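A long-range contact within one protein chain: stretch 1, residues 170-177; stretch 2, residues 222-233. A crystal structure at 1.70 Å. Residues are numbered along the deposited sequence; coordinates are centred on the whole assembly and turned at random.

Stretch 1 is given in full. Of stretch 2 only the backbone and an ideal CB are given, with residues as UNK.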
# COMPACT_ATOMS: atom_id res chain seq x y z
N HIS A 170 -7.94 -5.45 1.68
CA HIS A 170 -8.51 -5.35 3.01
C HIS A 170 -7.90 -6.39 3.92
O HIS A 170 -7.79 -7.56 3.57
CB HIS A 170 -10.02 -5.54 2.98
CG HIS A 170 -10.66 -5.46 4.33
ND1 HIS A 170 -11.04 -6.58 5.04
CD2 HIS A 170 -10.95 -4.40 5.12
CE1 HIS A 170 -11.55 -6.22 6.20
NE2 HIS A 170 -11.52 -4.90 6.28
N PHE A 171 -7.52 -5.93 5.11
CA PHE A 171 -6.92 -6.78 6.13
C PHE A 171 -7.65 -6.60 7.45
O PHE A 171 -7.89 -5.47 7.88
CB PHE A 171 -5.45 -6.45 6.30
CG PHE A 171 -4.81 -7.10 7.49
CD1 PHE A 171 -4.54 -8.45 7.51
CD2 PHE A 171 -4.49 -6.34 8.60
CE1 PHE A 171 -3.95 -9.04 8.62
CE2 PHE A 171 -3.90 -6.93 9.72
CZ PHE A 171 -3.63 -8.28 9.72
N LYS A 172 -7.99 -7.71 8.08
CA LYS A 172 -8.48 -7.68 9.46
C LYS A 172 -7.91 -8.88 10.19
O LYS A 172 -8.22 -10.03 9.87
CB LYS A 172 -10.01 -7.69 9.51
CG LYS A 172 -10.55 -7.79 10.94
CD LYS A 172 -11.38 -6.58 11.32
CE LYS A 172 -12.08 -6.78 12.65
NZ LYS A 172 -12.98 -5.65 12.98
N GLY A 173 -7.06 -8.61 11.17
CA GLY A 173 -6.38 -9.66 11.90
C GLY A 173 -6.56 -9.48 13.39
O GLY A 173 -6.73 -8.35 13.87
N THR A 174 -6.56 -10.59 14.11
CA THR A 174 -6.57 -10.59 15.56
C THR A 174 -5.17 -10.91 16.07
O THR A 174 -4.52 -11.79 15.54
CB THR A 174 -7.58 -11.63 16.09
OG1 THR A 174 -8.88 -11.34 15.54
CG2 THR A 174 -7.64 -11.61 17.61
N TRP A 175 -4.70 -10.20 17.09
CA TRP A 175 -3.37 -10.49 17.62
C TRP A 175 -3.31 -11.92 18.12
O TRP A 175 -4.27 -12.44 18.71
CB TRP A 175 -2.98 -9.57 18.76
CG TRP A 175 -2.92 -8.11 18.49
CD1 TRP A 175 -3.63 -7.14 19.12
CD2 TRP A 175 -2.08 -7.44 17.54
NE1 TRP A 175 -3.30 -5.91 18.63
CE2 TRP A 175 -2.35 -6.06 17.65
CE3 TRP A 175 -1.13 -7.86 16.61
CZ2 TRP A 175 -1.72 -5.11 16.87
CZ3 TRP A 175 -0.51 -6.91 15.83
CH2 TRP A 175 -0.80 -5.56 15.97
N GLN A 176 -2.16 -12.56 17.93
CA GLN A 176 -1.90 -13.85 18.56
C GLN A 176 -1.96 -13.63 20.06
O GLN A 176 -2.54 -14.43 20.80
CB GLN A 176 -0.54 -14.41 18.13
CG GLN A 176 -0.22 -15.76 18.75
CD GLN A 176 -1.07 -16.89 18.20
OE1 GLN A 176 -1.32 -16.97 16.99
NE2 GLN A 176 -1.54 -17.77 19.08
N HIS A 177 -1.37 -12.52 20.50
CA HIS A 177 -1.43 -12.10 21.90
C HIS A 177 -2.10 -10.74 22.01
O HIS A 177 -1.48 -9.71 21.77
CB HIS A 177 -0.03 -12.04 22.51
CG HIS A 177 0.75 -13.30 22.33
ND1 HIS A 177 0.34 -14.51 22.86
CD2 HIS A 177 1.91 -13.55 21.68
CE1 HIS A 177 1.22 -15.44 22.54
NE2 HIS A 177 2.18 -14.89 21.83
N UNK A 222 8.16 -7.57 16.20
CA UNK A 222 7.10 -8.09 15.36
C UNK A 222 5.96 -8.64 16.21
O UNK A 222 6.19 -9.44 17.12
CB UNK A 222 7.64 -9.17 14.43
N UNK A 223 4.75 -8.21 15.90
CA UNK A 223 3.55 -8.65 16.58
C UNK A 223 2.74 -9.53 15.63
O UNK A 223 2.21 -9.03 14.64
CB UNK A 223 2.73 -7.46 17.07
N UNK A 224 2.66 -10.84 15.91
CA UNK A 224 1.98 -11.74 14.98
C UNK A 224 0.46 -11.72 15.10
O UNK A 224 -0.08 -11.46 16.17
CB UNK A 224 2.48 -13.17 15.20
N UNK A 225 -0.22 -11.99 13.99
CA UNK A 225 -1.67 -12.19 13.97
C UNK A 225 -1.99 -13.68 14.00
O UNK A 225 -1.28 -14.47 13.39
CB UNK A 225 -2.29 -11.53 12.74
N UNK A 226 -3.04 -14.07 14.71
CA UNK A 226 -3.36 -15.49 14.83
C UNK A 226 -3.85 -16.03 13.49
O UNK A 226 -4.35 -15.27 12.65
CB UNK A 226 -4.41 -15.72 15.92
N UNK A 227 -3.68 -17.33 13.29
CA UNK A 227 -4.18 -18.02 12.10
C UNK A 227 -3.67 -17.38 10.81
O UNK A 227 -4.41 -17.26 9.84
CB UNK A 227 -5.71 -18.03 12.10
N UNK A 228 -2.41 -16.97 10.81
CA UNK A 228 -1.82 -16.34 9.63
C UNK A 228 -0.31 -16.31 9.72
O UNK A 228 0.25 -16.54 10.79
CB UNK A 228 -2.36 -14.92 9.45
N UNK A 229 0.34 -16.02 8.60
CA UNK A 229 1.78 -15.76 8.58
C UNK A 229 2.03 -14.26 8.45
O UNK A 229 3.08 -13.83 7.97
CB UNK A 229 2.45 -16.52 7.44
N UNK A 230 1.05 -13.47 8.87
CA UNK A 230 1.15 -12.01 8.86
C UNK A 230 1.57 -11.48 10.22
O UNK A 230 1.22 -12.06 11.24
CB UNK A 230 -0.18 -11.38 8.44
N UNK A 231 2.31 -10.38 10.23
CA UNK A 231 2.70 -9.71 11.46
C UNK A 231 2.87 -8.21 11.22
O UNK A 231 3.02 -7.76 10.08
CB UNK A 231 3.99 -10.31 12.01
N UNK A 232 2.83 -7.45 12.31
CA UNK A 232 3.12 -6.03 12.29
C UNK A 232 4.51 -5.81 12.83
O UNK A 232 4.79 -6.06 14.00
CB UNK A 232 2.09 -5.24 13.10
N UNK A 233 5.37 -5.32 11.96
CA UNK A 233 6.73 -4.96 12.30
C UNK A 233 6.77 -3.51 12.69
O UNK A 233 6.28 -2.66 11.96
CB UNK A 233 7.69 -5.24 11.14

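At position 222 nothing of stretch 1 lies within 5.5 Å of the ideal CB, so this contact sets no preference; the residue is Glu 222. At 223 the CB points toward stretch 1 and lies 3.5 Å from Trp 175 CZ3, above the indole, where an aliphatic or other apolar side chain would suit. Leu 223 fills it, with CD1 over one face of the indole.

Position 224 points sideways, its ideal CB 4.4 Å from Gln 176 CB. The backbone does the main work: Gln 176 N donates to the carbonyl O of 224 at 2.9 Å. With phi at -80° and no partner in stretch 1 for its own nitrogen, many residues, proline among them, would fit. Pro 224 is found, its CG 3.9 Å from Gln 176 CB.

At 225, bridged to Trp 175, the CB also starts sideways, but it lies 4.6 Å from both Gly 173 CA and Phe 171 CZ. Gly 173 leaves the space beside it empty, and the rings of Phe 171 and Trp 175 border it, so a large flat side chain is favoured. Tyr 225, with chi1 m, lays its ring there; a CB on Gly 173 would stand 2.8 Å from Tyr 225 CD1, a clash. Phe 171 turns its edge to the face of Tyr 225, with CZ 3.6 Å from CE2, while the six-membered ring of Trp 175 runs nearly parallel but slid apart, its CZ3 3.3 Å from Tyr 225 CE1.

Position 226 donates its backbone N to Thr 174 O at 2.8 Å. Its CB points sideways, 3.5 Å from Gln 176 OE1, and a long or polar side chain would be tolerated. Lys 226 passes its CD 3.8 Å from Thr 174 CG2, and its end leads away.

Positive phi at 227 (55°) favours Gly, Asn or Asp; it is Asp 227. At 228 the CB points toward stretch 1 but finds nothing within 5.5 Å, so a small residue suffices; Ser 228 OG instead braces the turn, donating to Tyr 225 O (3.1 Å) and accepting from the backbone N of 230 (3.1 Å).

Position 230 points toward Phe 171, its CB 4.4 Å from CE1, inviting an apolar side chain; Leu 230 brings CD1 to 3.6 Å from Phe 171 CE1. At 232 the CB lies 4.1 Å from Trp 175 CH2, suiting an apolar chain; Met 232 sets SD at the indole edge, 4.0 Å from CH2 of Trp 175. Positions 229 and 233, out of reach, and 231, pointing away, are Asp 229, Leu 233 and Ser 231.

Stretch 2 222-233: ELPYKDSDLSML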
# COMPACT_ATOMS: atom_id res chain seq x y z
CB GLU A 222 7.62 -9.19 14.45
CG GLU A 222 7.51 -8.85 13.00
CD GLU A 222 8.06 -9.93 12.09
OE1 GLU A 222 8.11 -11.12 12.50
OE2 GLU A 222 8.45 -9.57 10.97
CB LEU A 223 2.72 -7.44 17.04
CG LEU A 223 3.45 -6.41 17.90
CD1 LEU A 223 2.51 -5.28 18.29
CD2 LEU A 223 4.04 -7.05 19.14
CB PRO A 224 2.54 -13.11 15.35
CG PRO A 224 2.87 -12.99 16.79
CD PRO A 224 3.35 -11.58 16.98
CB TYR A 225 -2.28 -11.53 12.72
CG TYR A 225 -2.05 -10.05 12.69
CD1 TYR A 225 -2.85 -9.20 13.43
CD2 TYR A 225 -1.02 -9.50 11.95
CE1 TYR A 225 -2.63 -7.84 13.44
CE2 TYR A 225 -0.79 -8.13 11.94
CZ TYR A 225 -1.61 -7.31 12.69
OH TYR A 225 -1.40 -5.96 12.70
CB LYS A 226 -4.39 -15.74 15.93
CG LYS A 226 -5.64 -14.91 15.85
CD LYS A 226 -6.57 -15.18 17.03
CE LYS A 226 -7.26 -16.53 16.91
NZ LYS A 226 -8.65 -16.49 17.45
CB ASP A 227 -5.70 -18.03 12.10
CG ASP A 227 -6.28 -18.64 13.35
OD1 ASP A 227 -5.62 -19.52 13.95
OD2 ASP A 227 -7.40 -18.24 13.74
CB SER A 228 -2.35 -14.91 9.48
OG SER A 228 -1.61 -14.02 10.30
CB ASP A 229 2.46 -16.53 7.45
CG ASP A 229 2.46 -18.03 7.69
OD1 ASP A 229 2.59 -18.44 8.86
OD2 ASP A 229 2.34 -18.79 6.71
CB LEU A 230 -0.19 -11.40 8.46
CG LEU A 230 -0.64 -11.76 7.05
CD1 LEU A 230 -2.14 -11.59 6.90
CD2 LEU A 230 0.10 -10.88 6.06
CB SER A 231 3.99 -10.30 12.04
OG SER A 231 5.12 -9.98 11.26
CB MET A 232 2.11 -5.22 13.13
CG MET A 232 2.39 -3.72 13.11
SD MET A 232 1.18 -2.70 13.99
CE MET A 232 -0.25 -2.92 13.00
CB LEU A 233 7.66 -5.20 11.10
CG LEU A 233 9.11 -4.75 11.26
CD1 LEU A 233 9.86 -5.66 12.22
CD2 LEU A 233 9.77 -4.71 9.89
O HOH W 1 -6.19 -13.05 12.72
O HOH W 2 0.50 -16.47 14.74
O HOH W 3 -2.45 -18.61 15.53
O HOH W 4 0.46 -10.84 18.88
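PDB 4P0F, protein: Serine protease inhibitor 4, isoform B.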